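Local coordinates for rhusiopathiae surface protein B (PDB 3V10) that probably binds collagen as a cell-wall-anchored surface adhesin of Erysipelothrix rhusiopathiae, of which this chain is the collagen-binding part, at residues T175-D180 / D266-D271; E206-V211 / E275-S280; F13-K18 / I28-A33. All coordinates share one frame; numbering follows the deposited sequence.

Interaction 1: residues T175-D180 / D266-D271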
loop_
_atom_site.group_PDB
_atom_site.type_symbol
_atom_site.label_atom_id
_atom_site.label_comp_id
_atom_site.label_asym_id
_atom_site.label_seq_id
_atom_site.Cartn_x
_atom_site.Cartn_y
_atom_site.Cartn_z
ATOM N N THR A 175 3.892 -5.415 3.485
ATOM C CA THR A 175 3.160 -6.670 3.368
ATOM C C THR A 175 3.702 -7.607 4.448
ATOM O O THR A 175 3.276 -8.760 4.556
ATOM C CB THR A 175 3.351 -7.331 1.985
ATOM O OG1 THR A 175 4.746 -7.516 1.731
ATOM C CG2 THR A 175 2.751 -6.463 0.878
ATOM N N GLU A 176 4.637 -7.102 5.255
ATOM C CA GLU A 176 5.234 -7.896 6.329
ATOM C C GLU A 176 4.695 -7.485 7.703
ATOM O O GLU A 176 4.631 -8.292 8.622
ATOM C CB GLU A 176 6.764 -7.783 6.268
ATOM C CG GLU A 176 7.450 -7.090 7.445
ATOM C CD GLU A 176 8.935 -6.855 7.158
ATOM O OE1 GLU A 176 9.683 -7.853 7.093
ATOM O OE2 GLU A 176 9.385 -5.699 6.952
ATOM N N VAL A 177 4.293 -6.226 7.839
ATOM C CA VAL A 177 3.731 -5.734 9.095
ATOM C C VAL A 177 2.467 -4.955 8.757
ATOM O O VAL A 177 2.537 -3.856 8.201
ATOM C CB VAL A 177 4.714 -4.800 9.842
ATOM C CG1 VAL A 177 4.152 -4.456 11.196
ATOM C CG2 VAL A 177 6.076 -5.465 9.976
ATOM N N HIS A 178 1.315 -5.533 9.083
ATOM C CA HIS A 178 0.037 -4.900 8.787
ATOM C C HIS A 178 -0.135 -3.549 9.471
ATOM O O HIS A 178 -0.054 -3.438 10.698
ATOM C CB HIS A 178 -1.122 -5.828 9.173
ATOM C CG HIS A 178 -2.471 -5.284 8.818
ATOM N ND1 HIS A 178 -2.791 -4.872 7.541
ATOM C CD2 HIS A 178 -3.586 -5.098 9.562
ATOM C CE1 HIS A 178 -4.045 -4.459 7.514
ATOM N NE2 HIS A 178 -4.550 -4.585 8.728
ATOM N N GLY A 179 -0.376 -2.522 8.659
ATOM C CA GLY A 179 -0.562 -1.186 9.189
ATOM C C GLY A 179 0.684 -0.328 9.059
ATOM O O GLY A 179 0.647 0.874 9.321
ATOM N N ASP A 180 1.790 -0.947 8.659
ATOM C CA ASP A 180 3.053 -0.234 8.494
ATOM C C ASP A 180 3.286 0.120 7.030
ATOM O O ASP A 180 2.657 -0.451 6.133
ATOM C CB ASP A 180 4.221 -1.086 9.010
ATOM C CG ASP A 180 4.406 -0.990 10.519
ATOM O OD1 ASP A 180 3.459 -0.574 11.220
ATOM O OD2 ASP A 180 5.504 -1.349 11.005
ATOM N N ASP A 266 10.514 2.967 8.323
ATOM C CA ASP A 266 9.112 2.583 8.330
ATOM C C ASP A 266 8.284 3.552 9.152
ATOM O O ASP A 266 8.796 4.220 10.053
ATOM C CB ASP A 266 8.921 1.191 8.955
ATOM C CG ASP A 266 9.786 0.126 8.312
ATOM O OD1 ASP A 266 10.188 0.295 7.147
ATOM O OD2 ASP A 266 10.042 -0.902 8.979
ATOM N N THR A 267 7.001 3.634 8.831
ATOM C CA THR A 267 6.088 4.444 9.618
ATOM C C THR A 267 4.935 3.509 9.951
ATOM O O THR A 267 4.763 2.471 9.309
ATOM C CB THR A 267 5.556 5.681 8.871
ATOM O OG1 THR A 267 4.732 5.275 7.774
ATOM C CG2 THR A 267 6.713 6.539 8.387
ATOM N N ARG A 268 4.159 3.874 10.961
ATOM C CA ARG A 268 3.043 3.055 11.402
ATOM C C ARG A 268 1.801 3.914 11.494
ATOM O O ARG A 268 1.809 4.958 12.139
ATOM C CB ARG A 268 3.385 2.441 12.763
ATOM C CG ARG A 268 2.335 1.524 13.358
ATOM C CD ARG A 268 2.981 0.660 14.430
ATOM N NE ARG A 268 4.027 -0.168 13.838
ATOM C CZ ARG A 268 4.966 -0.815 14.516
ATOM N NH1 ARG A 268 5.011 -0.745 15.842
ATOM N NH2 ARG A 268 5.873 -1.525 13.858
ATOM N N ALA A 269 0.736 3.476 10.830
ATOM C CA ALA A 269 -0.520 4.208 10.844
ATOM C C ALA A 269 -1.189 4.108 12.212
ATOM O O ALA A 269 -1.175 3.049 12.840
ATOM C CB ALA A 269 -1.454 3.654 9.765
ATOM N N PHE A 270 -1.752 5.219 12.681
ATOM C CA PHE A 270 -2.464 5.222 13.952
ATOM C C PHE A 270 -3.873 5.756 13.723
ATOM O O PHE A 270 -4.761 5.550 14.552
ATOM C CB PHE A 270 -1.712 6.032 15.017
ATOM C CG PHE A 270 -1.551 7.484 14.691
ATOM C CD1 PHE A 270 -2.621 8.366 14.808
ATOM C CD2 PHE A 270 -0.312 7.979 14.297
ATOM C CE1 PHE A 270 -2.455 9.722 14.541
ATOM C CE2 PHE A 270 -0.138 9.326 14.030
ATOM C CZ PHE A 270 -1.206 10.201 14.152
ATOM N N ASP A 271 -4.072 6.445 12.598
ATOM C CA ASP A 271 -5.398 6.937 12.227
ATOM C C ASP A 271 -5.835 5.993 11.112
ATOM O O ASP A 271 -5.457 6.173 9.949
ATOM C CB ASP A 271 -5.359 8.373 11.684
ATOM C CG ASP A 271 -6.753 8.963 11.509
ATOM O OD1 ASP A 271 -7.667 8.198 11.146
ATOM O OD2 ASP A 271 -6.939 10.178 11.733
HETATM O O HOH W 1 7.592 -2.410 9.787
#

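Interaction 2: residues E206-V211 / E275-S280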
loop_
_atom_site.group_PDB
_atom_site.type_symbol
_atom_site.label_atom_id
_atom_site.label_comp_id
_atom_site.label_asym_id
_atom_site.label_seq_id
_atom_site.Cartn_x
_atom_site.Cartn_y
_atom_site.Cartn_z
ATOM N N GLU A 206 0.362 13.600 8.776
ATOM C CA GLU A 206 -0.552 13.221 9.846
ATOM C C GLU A 206 -1.064 11.794 9.652
ATOM O O GLU A 206 -1.094 11.283 8.535
ATOM C CB GLU A 206 -1.733 14.199 9.891
ATOM C CG GLU A 206 -2.119 14.743 8.523
ATOM C CD GLU A 206 -3.549 15.256 8.461
ATOM O OE1 GLU A 206 -4.385 14.788 9.258
ATOM O OE2 GLU A 206 -3.845 16.109 7.598
ATOM N N GLY A 207 -1.439 11.141 10.748
ATOM C CA GLY A 207 -1.971 9.792 10.652
ATOM C C GLY A 207 -0.998 8.647 10.847
ATOM O O GLY A 207 -1.413 7.514 11.084
ATOM N N HIS A 208 0.294 8.916 10.713
ATOM C CA HIS A 208 1.285 7.873 10.918
ATOM C C HIS A 208 2.543 8.439 11.559
ATOM O O HIS A 208 2.775 9.643 11.517
ATOM C CB HIS A 208 1.619 7.140 9.607
ATOM C CG HIS A 208 2.098 8.031 8.499
ATOM N ND1 HIS A 208 3.144 7.678 7.672
ATOM C CD2 HIS A 208 1.654 9.229 8.052
ATOM C CE1 HIS A 208 3.322 8.621 6.765
ATOM N NE2 HIS A 208 2.430 9.573 6.972
ATOM N N LYS A 209 3.330 7.567 12.179
ATOM C CA LYS A 209 4.560 7.984 12.849
ATOM C C LYS A 209 5.695 7.032 12.524
ATOM O O LYS A 209 5.474 5.862 12.204
ATOM C CB LYS A 209 4.383 7.995 14.373
ATOM C CG LYS A 209 3.209 8.783 14.904
ATOM C CD LYS A 209 3.372 9.038 16.399
ATOM C CE LYS A 209 2.055 9.451 17.039
ATOM N NZ LYS A 209 1.356 10.479 16.223
ATOM N N LEU A 210 6.918 7.537 12.638
ATOM C CA LEU A 210 8.099 6.734 12.376
ATOM C C LEU A 210 8.193 5.592 13.387
ATOM O O LEU A 210 7.888 5.762 14.573
ATOM C CB LEU A 210 9.356 7.619 12.447
ATOM C CG LEU A 210 10.693 6.981 12.041
ATOM C CD1 LEU A 210 11.570 8.013 11.330
ATOM C CD2 LEU A 210 11.388 6.420 13.271
ATOM N N VAL A 211 8.603 4.423 12.913
ATOM C CA VAL A 211 8.757 3.266 13.786
ATOM C C VAL A 211 10.162 3.310 14.385
ATOM O O VAL A 211 11.159 3.251 13.664
ATOM C CB VAL A 211 8.566 1.950 13.007
ATOM C CG1 VAL A 211 8.916 0.755 13.894
ATOM C CG2 VAL A 211 7.122 1.842 12.524
ATOM N N GLU A 275 -7.608 8.905 4.485
ATOM C CA GLU A 275 -7.574 8.479 3.096
ATOM C C GLU A 275 -6.177 8.269 2.500
ATOM O O GLU A 275 -5.977 7.366 1.692
ATOM C CB GLU A 275 -8.365 9.476 2.273
ATOM C CG GLU A 275 -9.750 9.739 2.850
ATOM C CD GLU A 275 -10.878 9.409 1.861
ATOM O OE1 GLU A 275 -12.040 9.142 2.278
ATOM O OE2 GLU A 275 -10.602 9.426 0.643
ATOM N N ASN A 276 -5.218 9.101 2.898
ATOM C CA ASN A 276 -3.840 8.967 2.408
ATOM C C ASN A 276 -2.838 9.246 3.526
ATOM O O ASN A 276 -3.102 10.059 4.406
ATOM C CB ASN A 276 -3.548 9.940 1.254
ATOM C CG ASN A 276 -4.557 9.846 0.132
ATOM O OD1 ASN A 276 -5.516 10.616 0.083
ATOM N ND2 ASN A 276 -4.352 8.898 -0.770
ATOM N N TYR A 277 -1.699 8.562 3.494
ATOM C CA TYR A 277 -0.642 8.767 4.487
ATOM C C TYR A 277 0.471 9.455 3.720
ATOM O O TYR A 277 1.142 8.837 2.898
ATOM C CB TYR A 277 -0.173 7.428 5.052
ATOM C CG TYR A 277 -1.260 6.727 5.832
ATOM C CD1 TYR A 277 -1.639 7.175 7.099
ATOM C CD2 TYR A 277 -1.957 5.655 5.278
ATOM C CE1 TYR A 277 -2.692 6.575 7.793
ATOM C CE2 TYR A 277 -3.008 5.053 5.958
ATOM C CZ TYR A 277 -3.373 5.512 7.209
ATOM O OH TYR A 277 -4.420 4.901 7.865
ATOM N N LYS A 278 0.653 10.743 3.991
ATOM C CA LYS A 278 1.639 11.537 3.270
ATOM C C LYS A 278 2.992 11.715 3.935
ATOM O O LYS A 278 3.162 11.480 5.127
ATOM C CB LYS A 278 1.066 12.929 2.986
ATOM C CG LYS A 278 -0.316 12.926 2.354
ATOM C CD LYS A 278 -0.807 14.347 2.107
ATOM C CE LYS A 278 -2.227 14.352 1.556
ATOM N NZ LYS A 278 -3.201 13.818 2.539
ATOM N N ASN A 279 3.950 12.156 3.125
ATOM C CA ASN A 279 5.298 12.435 3.580
ATOM C C ASN A 279 5.840 13.487 2.623
ATOM O O ASN A 279 5.767 13.322 1.405
ATOM C CB ASN A 279 6.168 11.181 3.524
ATOM C CG ASN A 279 7.544 11.408 4.111
ATOM O OD1 ASN A 279 7.682 11.920 5.221
ATOM N ND2 ASN A 279 8.571 11.024 3.371
ATOM N N SER A 280 6.365 14.573 3.169
ATOM C CA SER A 280 6.912 15.627 2.331
ATOM C C SER A 280 8.339 15.880 2.784
ATOM O O SER A 280 8.671 15.645 3.942
ATOM C CB SER A 280 6.072 16.902 2.452
ATOM O OG SER A 280 6.101 17.438 3.765
HETATM O O HOH W 2 -0.784 12.023 6.087
#

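Interaction 3: residues F13-K18 / I28-A33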
loop_
_atom_site.group_PDB
_atom_site.type_symbol
_atom_site.label_atom_id
_atom_site.label_comp_id
_atom_site.label_asym_id
_atom_site.label_seq_id
_atom_site.Cartn_x
_atom_site.Cartn_y
_atom_site.Cartn_z
ATOM N N PHE A 13 -20.917 -3.154 -6.741
ATOM C CA PHE A 13 -19.580 -3.657 -7.034
ATOM C C PHE A 13 -18.788 -2.642 -7.845
ATOM O O PHE A 13 -19.238 -2.196 -8.902
ATOM C CB PHE A 13 -19.666 -4.980 -7.797
ATOM C CG PHE A 13 -18.333 -5.511 -8.236
ATOM C CD1 PHE A 13 -17.273 -5.589 -7.337
ATOM C CD2 PHE A 13 -18.128 -5.918 -9.551
ATOM C CE1 PHE A 13 -16.027 -6.062 -7.743
ATOM C CE2 PHE A 13 -16.879 -6.394 -9.966
ATOM C CZ PHE A 13 -15.831 -6.463 -9.057
ATOM N N ASP A 14 -17.606 -2.283 -7.355
ATOM C CA ASP A 14 -16.777 -1.312 -8.053
ATOM C C ASP A 14 -15.290 -1.497 -7.767
ATOM O O ASP A 14 -14.903 -1.908 -6.675
ATOM C CB ASP A 14 -17.215 0.101 -7.670
ATOM C CG ASP A 14 -16.667 1.153 -8.607
ATOM O OD1 ASP A 14 -16.679 0.920 -9.835
ATOM O OD2 ASP A 14 -16.235 2.215 -8.117
ATOM N N VAL A 15 -14.461 -1.196 -8.762
ATOM C CA VAL A 15 -13.014 -1.327 -8.629
ATOM C C VAL A 15 -12.304 0.010 -8.816
ATOM O O VAL A 15 -12.595 0.760 -9.749
ATOM C CB VAL A 15 -12.440 -2.313 -9.670
ATOM C CG1 VAL A 15 -10.943 -2.492 -9.440
ATOM C CG2 VAL A 15 -13.165 -3.645 -9.584
ATOM N N ASN A 16 -11.359 0.293 -7.927
ATOM C CA ASN A 16 -10.592 1.531 -7.979
ATOM C C ASN A 16 -9.127 1.232 -7.661
ATOM O O ASN A 16 -8.823 0.336 -6.876
ATOM C CB ASN A 16 -11.153 2.544 -6.972
ATOM C CG ASN A 16 -12.522 3.078 -7.374
ATOM O OD1 ASN A 16 -12.644 3.862 -8.317
ATOM N ND2 ASN A 16 -13.559 2.650 -6.662
ATOM N N PRO A 17 -8.196 1.964 -8.293
ATOM C CA PRO A 17 -8.477 3.023 -9.270
ATOM C C PRO A 17 -8.876 2.445 -10.627
ATOM O O PRO A 17 -8.630 1.274 -10.912
ATOM C CB PRO A 17 -7.158 3.790 -9.326
ATOM C CG PRO A 17 -6.138 2.705 -9.089
ATOM C CD PRO A 17 -6.759 1.907 -7.969
ATOM N N LYS A 18 -9.511 3.263 -11.457
ATOM C CA LYS A 18 -9.907 2.813 -12.784
ATOM C C LYS A 18 -8.848 3.271 -13.772
ATOM O O LYS A 18 -8.016 4.118 -13.449
ATOM C CB LYS A 18 -11.278 3.379 -13.161
ATOM C CG LYS A 18 -12.411 2.834 -12.303
ATOM C CD LYS A 18 -13.757 3.383 -12.746
ATOM C CE LYS A 18 -14.892 2.789 -11.927
ATOM N NZ LYS A 18 -16.209 3.377 -12.303
ATOM N N ILE A 28 -5.151 -1.817 -4.981
ATOM C CA ILE A 28 -6.206 -1.862 -5.984
ATOM C C ILE A 28 -7.413 -2.170 -5.104
ATOM O O ILE A 28 -7.466 -3.217 -4.464
ATOM C CB ILE A 28 -5.985 -2.983 -7.022
ATOM C CG1 ILE A 28 -4.769 -2.637 -7.887
ATOM C CG2 ILE A 28 -7.207 -3.125 -7.908
ATOM C CD1 ILE A 28 -4.466 -3.621 -8.997
ATOM N N GLU A 29 -8.359 -1.237 -5.052
ATOM C CA GLU A 29 -9.531 -1.368 -4.195
ATOM C C GLU A 29 -10.775 -1.978 -4.813
ATOM O O GLU A 29 -11.137 -1.689 -5.957
ATOM C CB GLU A 29 -9.914 -0.001 -3.632
ATOM C CG GLU A 29 -8.820 0.707 -2.880
ATOM C CD GLU A 29 -9.130 2.177 -2.707
ATOM O OE1 GLU A 29 -10.258 2.496 -2.272
ATOM O OE2 GLU A 29 -8.251 3.010 -3.010
ATOM N N PHE A 30 -11.437 -2.813 -4.023
ATOM C CA PHE A 30 -12.664 -3.462 -4.442
ATOM C C PHE A 30 -13.737 -3.104 -3.429
ATOM O O PHE A 30 -13.535 -3.245 -2.224
ATOM C CB PHE A 30 -12.480 -4.980 -4.489
ATOM C CG PHE A 30 -11.602 -5.443 -5.608
ATOM C CD1 PHE A 30 -12.135 -5.696 -6.866
ATOM C CD2 PHE A 30 -10.234 -5.591 -5.417
ATOM C CE1 PHE A 30 -11.321 -6.090 -7.921
ATOM C CE2 PHE A 30 -9.405 -5.984 -6.467
ATOM C CZ PHE A 30 -9.950 -6.235 -7.723
ATOM N N ASN A 31 -14.864 -2.604 -3.919
ATOM C CA ASN A 31 -15.975 -2.248 -3.052
ATOM C C ASN A 31 -17.131 -3.178 -3.378
ATOM O O ASN A 31 -17.490 -3.353 -4.542
ATOM C CB ASN A 31 -16.398 -0.800 -3.283
ATOM C CG ASN A 31 -17.671 -0.452 -2.550
ATOM O OD1 ASN A 31 -17.679 -0.295 -1.328
ATOM N ND2 ASN A 31 -18.767 -0.348 -3.293
ATOM N N LEU A 32 -17.715 -3.772 -2.345
ATOM C CA LEU A 32 -18.813 -4.707 -2.525
ATOM C C LEU A 32 -19.907 -4.491 -1.485
ATOM O O LEU A 32 -19.631 -4.252 -0.310
ATOM C CB LEU A 32 -18.268 -6.139 -2.431
ATOM C CG LEU A 32 -19.208 -7.325 -2.628
ATOM C CD1 LEU A 32 -19.642 -7.407 -4.088
ATOM C CD2 LEU A 32 -18.490 -8.605 -2.211
ATOM N N ALA A 33 -21.156 -4.571 -1.927
ATOM C CA ALA A 33 -22.290 -4.406 -1.036
ATOM C C ALA A 33 -23.219 -5.594 -1.224
ATOM O O ALA A 33 -23.341 -6.121 -2.327
ATOM C CB ALA A 33 -23.027 -3.106 -1.354
#

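Interaction 1: residues T175-D180 / D266-D271
A type II beta turn from Val177 to Asp180 leads into strand 180-187 of the antiparallel five-stranded sheet in the collagen-binding domain, and there it meets the end of strand 260-269. Asp180 and Arg268 face each other as an antiparallel non-hydrogen-bonded pair, with their side chains on the same face of the sheet. They form a two-pronged salt bridge. Arg268 presents NE and NH2 side-on, one to each carboxylate oxygen. NE lies 2.7 Å from Asp180 OD1, and NH2 lies 2.9 Å from Asp180 OD2. Both oxygens use their syn lone pairs. The carboxylate and guanidinium planes are only 16° apart, so the two flat groups are nearly coplanar. Arg268 CG is anti to its backbone N (chi1 -179°). The chain then bends at chi3 (-62°), which turns NE to the carboxylate. Val177 CG1 touches the same guanidinium obliquely, 4.3 Å from Arg268 NH2.

The backbone adds one straight hydrogen bond, from Ala269 N to Gly179 O at 3.0 Å. Next to it, Asp180 CA makes a CA-H...O contact with Thr267 O at 3.3 Å. Gly179 adopts a positive phi, as expected at the third position of a type II turn. Asp180 N closes this turn on Val177 O. On the opposite face, Thr267 OG1 is hydrogen-bonded to Trp183.

Water 1 lies 2.6 Å from Asp180 OD2 and 3.0 Å from Asp266 OD2. It is thus within hydrogen-bonding distance of two carboxylates, which probably carry like charge. Arg268 probably offsets part of their repulsion and favours an ionised Asp180. With both oxygens held by separate nitrogens, the bridge fixes the rotation of the carboxylate beside the turn.

Interaction 2: residues E206-V211 / E275-S280
His208 and Tyr277 form an edge-to-face (T-shaped) aromatic pair between two beta-sheets of the collagen-binding domain. His208 starts strand 208-221 and Tyr277 lies near the start of strand 276-286. The edge of the tyrosine ring is turned to the face of the imidazole. Their planes meet at 68° and their centroids are 5.6 Å apart. Tyr277 CB sits above the centre of the imidazole as a CH-pi contact, 3.9 Å from the ring centroid. Tyr277 CG is anti to its carbonyl carbon (chi1 -65°), and the ring beyond it passes near Gly207. Tyr277 CE1 comes within 3.7 Å of Gly207 O. Gly207, at positive phi and without a side chain, lets the ring pass close to its backbone.

The imidazole is held at both nitrogens. ND1 is hydrogen-bonded to Thr267 OG1 on strand 260-269. Across the contact, His208 NE2 donates to the main-chain carbonyl Lys278 O at 2.8 Å, with a bent N-H...O angle of 144°. The carbonyl oxygen lies near the imidazole plane. These bonds fix the turn of the ring against Tyr277 CB. The phenol end of Tyr277 is hydrogen-bonded to Asp271 O, in the loop after strand 260-269.

Water 2 adds a link between the two backbones: it donates to Glu206 O at 2.6 Å and accepts from Lys278 N at 2.8 Å.

Interaction 3: residues F13-K18 / I28-A33
Strands 13-16 and 28-33 run antiparallel, their axes 4.7 Å apart at closest approach and their directions at 167°. Two hydrogen-bonded pairs alternate with two non-hydrogen-bonded pairs. Asp14 and Asn31 exchange both backbone bonds, Asp14 N to Asn31 O and Asn31 N to Asp14 O, at 3.0 and 2.8 Å. Asn16 N donates to Glu29 O at 2.8 Å. The return bond from Glu29 N to Asn16 O is modelled very short, so its exact geometry is doubtful. Residues at the non-hydrogen-bonded positions add CA-H...O contacts to carbonyls of the neighbouring hydrogen-bonded ones, such as Phe13 CA to Asn31 O.

Phe13, Val15, Phe30 and Leu32 share one face. Val15 CG1 is anti to its backbone N (chi1 -176°), and CG2 is anti to the carbonyl carbon. CG2 comes within 3.5 Å of Phe30 CE1, and CG1 lies over a face of the same ring. Phe13 and Phe30 lie side by side and point the same way. They meet between ring edges, with Phe13 CE1 4.0 Å from Phe30 CD1. Val15 CG1 also packs on Ile28 CG2.

Asp14, Asn16, Glu29 and Asn31 occupy the other face, which is polar. Asn16 ND2 donates to Asp14 OD2 at 3.1 Å, from above the carboxylate plane. Lys18 NZ reaches back to Asp14 OD1 in a long salt bridge at 3.5 Å. After Asn16, a cis peptide bond precedes Pro17, and the regular pairing stops.

In the first, Ig-like part of the chain, strand 28-35 is flanked by strands 10-16 and 112-123. Phe30 lies in the hydrophobic interior, touching Leu63 of strand 61-65 and loop residues Leu55 and Ile149. Leu144, also in a loop, packs on Phe13.

Overall arrangement
From the N terminus, interaction 3 comes first. It closes the short connection between strands 10-16 and 28-35 in the first Ig-like sheet, with 9 residues between its segments. Interactions 1 and 2 both come after it has closed, within the collagen-binding domain. Interaction 1 closes a long excursion of 85 residues and interaction 2 one of 63. Their segments alternate along the chain, so the two contacts cross instead of nesting. They touch through Arg268 N with Lys209 O. Interaction 1 joins two neighbouring strands of the five-stranded sheet. Interaction 2 ties that sheet to strand 276-286 of another. Interaction 3 lies apart, its centre about 22 Å from that of interaction 1.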